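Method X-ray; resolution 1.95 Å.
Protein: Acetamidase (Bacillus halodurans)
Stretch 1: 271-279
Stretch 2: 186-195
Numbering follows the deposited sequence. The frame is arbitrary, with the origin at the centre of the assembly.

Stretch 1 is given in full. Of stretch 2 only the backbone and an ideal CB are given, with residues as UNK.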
# COMPACT_ATOMS: atom_id res chain seq x y z
N LEU A 271 -3.36 4.83 -1.64
CA LEU A 271 -3.08 3.85 -2.65
C LEU A 271 -2.46 2.67 -1.93
O LEU A 271 -1.49 2.81 -1.22
CB LEU A 271 -2.07 4.40 -3.67
CG LEU A 271 -1.63 3.49 -4.81
CD1 LEU A 271 -2.80 3.10 -5.69
CD2 LEU A 271 -0.52 4.24 -5.57
N TYR A 272 -3.04 1.49 -2.16
CA TYR A 272 -2.58 0.24 -1.56
C TYR A 272 -2.24 -0.79 -2.63
O TYR A 272 -2.73 -0.74 -3.76
CB TYR A 272 -3.67 -0.37 -0.68
CG TYR A 272 -4.05 0.42 0.57
CD1 TYR A 272 -3.10 0.68 1.57
CD2 TYR A 272 -5.35 0.89 0.75
CE1 TYR A 272 -3.44 1.38 2.71
CE2 TYR A 272 -5.70 1.59 1.90
CZ TYR A 272 -4.73 1.83 2.87
OH TYR A 272 -5.08 2.51 4.00
N VAL A 273 -1.43 -1.74 -2.20
CA VAL A 273 -0.94 -2.84 -3.00
C VAL A 273 -1.70 -4.10 -2.60
O VAL A 273 -1.82 -4.40 -1.40
CB VAL A 273 0.57 -3.06 -2.72
CG1 VAL A 273 1.03 -4.43 -3.16
CG2 VAL A 273 1.42 -1.94 -3.37
N SER A 274 -2.21 -4.83 -3.58
CA SER A 274 -2.91 -6.08 -3.31
C SER A 274 -1.93 -7.24 -3.31
O SER A 274 -1.81 -7.94 -2.32
CB SER A 274 -4.04 -6.35 -4.32
OG SER A 274 -5.16 -5.52 -4.05
N GLN A 275 -1.26 -7.44 -4.45
CA GLN A 275 -0.30 -8.52 -4.63
C GLN A 275 0.69 -8.07 -5.67
O GLN A 275 0.30 -7.32 -6.57
CB GLN A 275 -1.00 -9.82 -5.10
CG GLN A 275 -1.85 -9.73 -6.40
CD GLN A 275 -1.01 -9.80 -7.69
OE1 GLN A 275 0.15 -10.23 -7.67
NE2 GLN A 275 -1.61 -9.38 -8.81
N ILE A 276 1.94 -8.54 -5.59
CA ILE A 276 2.96 -8.25 -6.62
C ILE A 276 3.57 -9.49 -7.28
O ILE A 276 4.65 -9.41 -7.92
CB ILE A 276 4.09 -7.33 -6.07
CG1 ILE A 276 4.88 -8.01 -4.95
CG2 ILE A 276 3.50 -6.04 -5.55
CD1 ILE A 276 6.16 -7.28 -4.57
N VAL A 277 2.87 -10.62 -7.17
CA VAL A 277 3.48 -11.92 -7.51
C VAL A 277 2.81 -12.66 -8.68
O VAL A 277 3.35 -13.65 -9.14
CB VAL A 277 3.50 -12.86 -6.27
CG1 VAL A 277 4.39 -12.26 -5.19
CG2 VAL A 277 2.11 -13.10 -5.76
N ASN A 278 1.64 -12.19 -9.12
CA ASN A 278 0.87 -12.85 -10.18
C ASN A 278 1.29 -12.27 -11.54
O ASN A 278 1.99 -11.25 -11.57
CB ASN A 278 -0.63 -12.72 -9.90
CG ASN A 278 -1.04 -13.41 -8.61
OD1 ASN A 278 -0.42 -14.42 -8.20
ND2 ASN A 278 -2.07 -12.88 -7.95
N PRO A 279 0.92 -12.94 -12.67
CA PRO A 279 1.32 -12.45 -13.98
C PRO A 279 0.90 -11.01 -14.27
O PRO A 279 1.55 -10.32 -15.06
CB PRO A 279 0.67 -13.43 -14.95
CG PRO A 279 0.57 -14.68 -14.16
CD PRO A 279 0.21 -14.22 -12.79
N UNK A 186 -4.79 -16.30 6.05
CA UNK A 186 -4.07 -15.09 6.35
C UNK A 186 -3.27 -14.72 5.13
O UNK A 186 -2.85 -15.59 4.36
CB UNK A 186 -3.18 -15.25 7.58
N UNK A 187 -3.04 -13.41 4.98
CA UNK A 187 -2.23 -12.86 3.87
C UNK A 187 -2.11 -11.35 4.08
O UNK A 187 -3.07 -10.69 4.45
CB UNK A 187 -2.85 -13.17 2.51
N UNK A 188 -0.92 -10.83 3.82
CA UNK A 188 -0.66 -9.40 3.90
C UNK A 188 -0.58 -8.77 2.53
O UNK A 188 -0.35 -9.45 1.53
CB UNK A 188 0.64 -9.14 4.67
N UNK A 189 -0.80 -7.46 2.47
CA UNK A 189 -0.67 -6.71 1.23
C UNK A 189 0.66 -7.07 0.55
O UNK A 189 1.74 -7.10 1.18
CB UNK A 189 -0.76 -5.21 1.50
N UNK A 190 0.58 -7.36 -0.74
CA UNK A 190 1.77 -7.75 -1.48
C UNK A 190 1.90 -9.24 -1.73
O UNK A 190 2.46 -9.63 -2.76
CB UNK A 190 3.01 -7.26 -0.73
N UNK A 191 1.39 -10.08 -0.84
CA UNK A 191 1.52 -11.54 -1.03
C UNK A 191 2.95 -11.90 -1.51
O UNK A 191 3.14 -12.67 -2.46
CB UNK A 191 0.48 -12.04 -2.04
N UNK A 192 3.94 -11.31 -0.84
CA UNK A 192 5.29 -11.21 -1.41
C UNK A 192 6.03 -12.54 -1.64
O UNK A 192 6.83 -12.62 -2.55
CB UNK A 192 6.14 -10.34 -0.49
N UNK A 193 5.75 -13.57 -0.86
CA UNK A 193 6.43 -14.85 -1.05
C UNK A 193 5.94 -15.56 -2.33
O UNK A 193 6.74 -16.21 -3.01
CB UNK A 193 6.21 -15.75 0.17
N UNK A 194 4.65 -15.38 -2.65
CA UNK A 194 3.90 -16.04 -3.77
C UNK A 194 2.53 -16.56 -3.29
O UNK A 194 1.60 -16.74 -4.07
CB UNK A 194 4.71 -17.20 -4.35
N UNK A 195 2.37 -16.77 -2.00
CA UNK A 195 1.13 -17.34 -1.53
C UNK A 195 0.71 -16.72 -0.20
O UNK A 195 1.53 -16.07 0.49
CB UNK A 195 1.27 -18.86 -1.39

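Position 186 lies beyond the reach of stretch 1, which therefore sets no rule for it; the residue is Ala186. At 187 the CA-to-CB bond points toward stretch 1, yet nothing lies within 5.5 Å of the ideal CB. Only a long side chain could bridge that gap, and a flexible apolar one would do. The deposited residue is selenomethionine, Met187, whose terminal CE comes to 3.7 Å from Ser274 O.

Position 188 points away and opens a type II turn that runs to 191. The contact asks nothing of its side chain, and Gly188 has none; its carbonyl O accepts a hydrogen bond from the backbone N of 191 at 3.0 Å.

At 189 the CA-to-CB bond runs sideways along the strand, and the ideal CB sits a tight 3.2 Å from Val273 O. The backbone N of Val273 is a donor nearby, so a short polar side chain that can accept, such as Asp, Asn or Ser, would be plausible. It is Asp189. Its carboxylate is linked to the strand through water rather than directly: water 1 accepts from Val273 N (2.8 Å) and can donate to Asp189 OD2 (2.8 Å), while water 2 can donate to Asp189 OD1 (2.8 Å) and to Ser274 O (3.0 Å), though each water has more acceptors in reach than protons. The carboxylate also crowds a carbonyl, with Asp189 OD1 3.2 Å from Val273 O, two acceptors that cannot bond to each other.

Position 190 is decided by its backbone. With phi 102° and psi -31°, a CB would be jammed against the carbonyl O of the preceding residue, which by itself calls for glycine. Gly190 forms a single beta bridge with Gln275: Gly190 N donates to Ser274 O at 2.9 Å, and Ile276 N donates to Gly190 O at 3.1 Å. The same carbonyl receives a CA-H...O contact, Gln275 CA to Gly190 O, at 3.5 Å.

At 191 both phi and psi are positive (42°, 47°), a region where Asn, Asp or Gly is common. The CB, however, points toward stretch 1, 4.1 Å from Gln275 CB and 4.2 Å from Val277 CG2, so a side chain with an aliphatic stem would also fit. Glu191 is extended, chi1 and chi2 both t, and packs its OE1 against Val277 CG2 at 3.4 Å. Its backbone O lies still nearer that valine, 3.0 Å from Val277 CG1.

Position 192 points away, but Ile276 CD1 is 5.1 Å from the ideal CB, inviting a branched or otherwise bulky apolar group. Ile192 supplies one, with CG2 at 4.2 Å from Ile276 CD1. Position 193 also points away and has free choice as far as stretch 1 goes; it is Leu193.

At 194, phi 134° and psi -21° favour glycine, and a beta-branched residue is not what they would suggest. The CB nevertheless runs sideways, 4.9 Å from Val277 CB, so an apolar chain that tolerates this backbone could reach inward. The deposited residue is Ile194, which places CD1 3.9 Å from Val277 CB. Position 195 turns away, unconstrained here, and is Cys195.

Stretch 2, residues 186-195: AMGDGEILIC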
# COMPACT_ATOMS: atom_id res chain seq x y z
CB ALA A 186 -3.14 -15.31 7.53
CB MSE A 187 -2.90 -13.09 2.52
CG MSE A 187 -1.96 -12.96 1.32
SE MSE A 187 -2.93 -12.46 -0.29
CE MSE A 187 -3.18 -10.53 0.00
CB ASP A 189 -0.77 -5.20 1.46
CG ASP A 189 -2.21 -4.71 1.59
OD1 ASP A 189 -3.17 -5.47 1.26
OD2 ASP A 189 -2.36 -3.55 2.02
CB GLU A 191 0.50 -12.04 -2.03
CG GLU A 191 0.27 -13.53 -1.94
CD GLU A 191 -0.72 -14.04 -2.96
OE1 GLU A 191 -0.77 -13.44 -4.06
OE2 GLU A 191 -1.43 -15.03 -2.65
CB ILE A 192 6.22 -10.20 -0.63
CG1 ILE A 192 6.52 -10.66 0.81
CG2 ILE A 192 5.62 -8.81 -0.71
CD1 ILE A 192 7.70 -11.69 0.96
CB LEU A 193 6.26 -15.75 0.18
CG LEU A 193 6.94 -17.13 0.23
CD1 LEU A 193 8.40 -16.95 0.25
CD2 LEU A 193 6.51 -17.94 1.42
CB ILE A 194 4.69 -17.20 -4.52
CG1 ILE A 194 4.05 -17.53 -5.88
CG2 ILE A 194 4.83 -18.46 -3.61
CD1 ILE A 194 4.45 -16.57 -7.02
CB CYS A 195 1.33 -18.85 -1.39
SG CYS A 195 2.63 -19.34 -0.23
O HOH W 1 -0.70 -1.86 0.50
O HOH W 2 -4.04 -7.50 -0.38
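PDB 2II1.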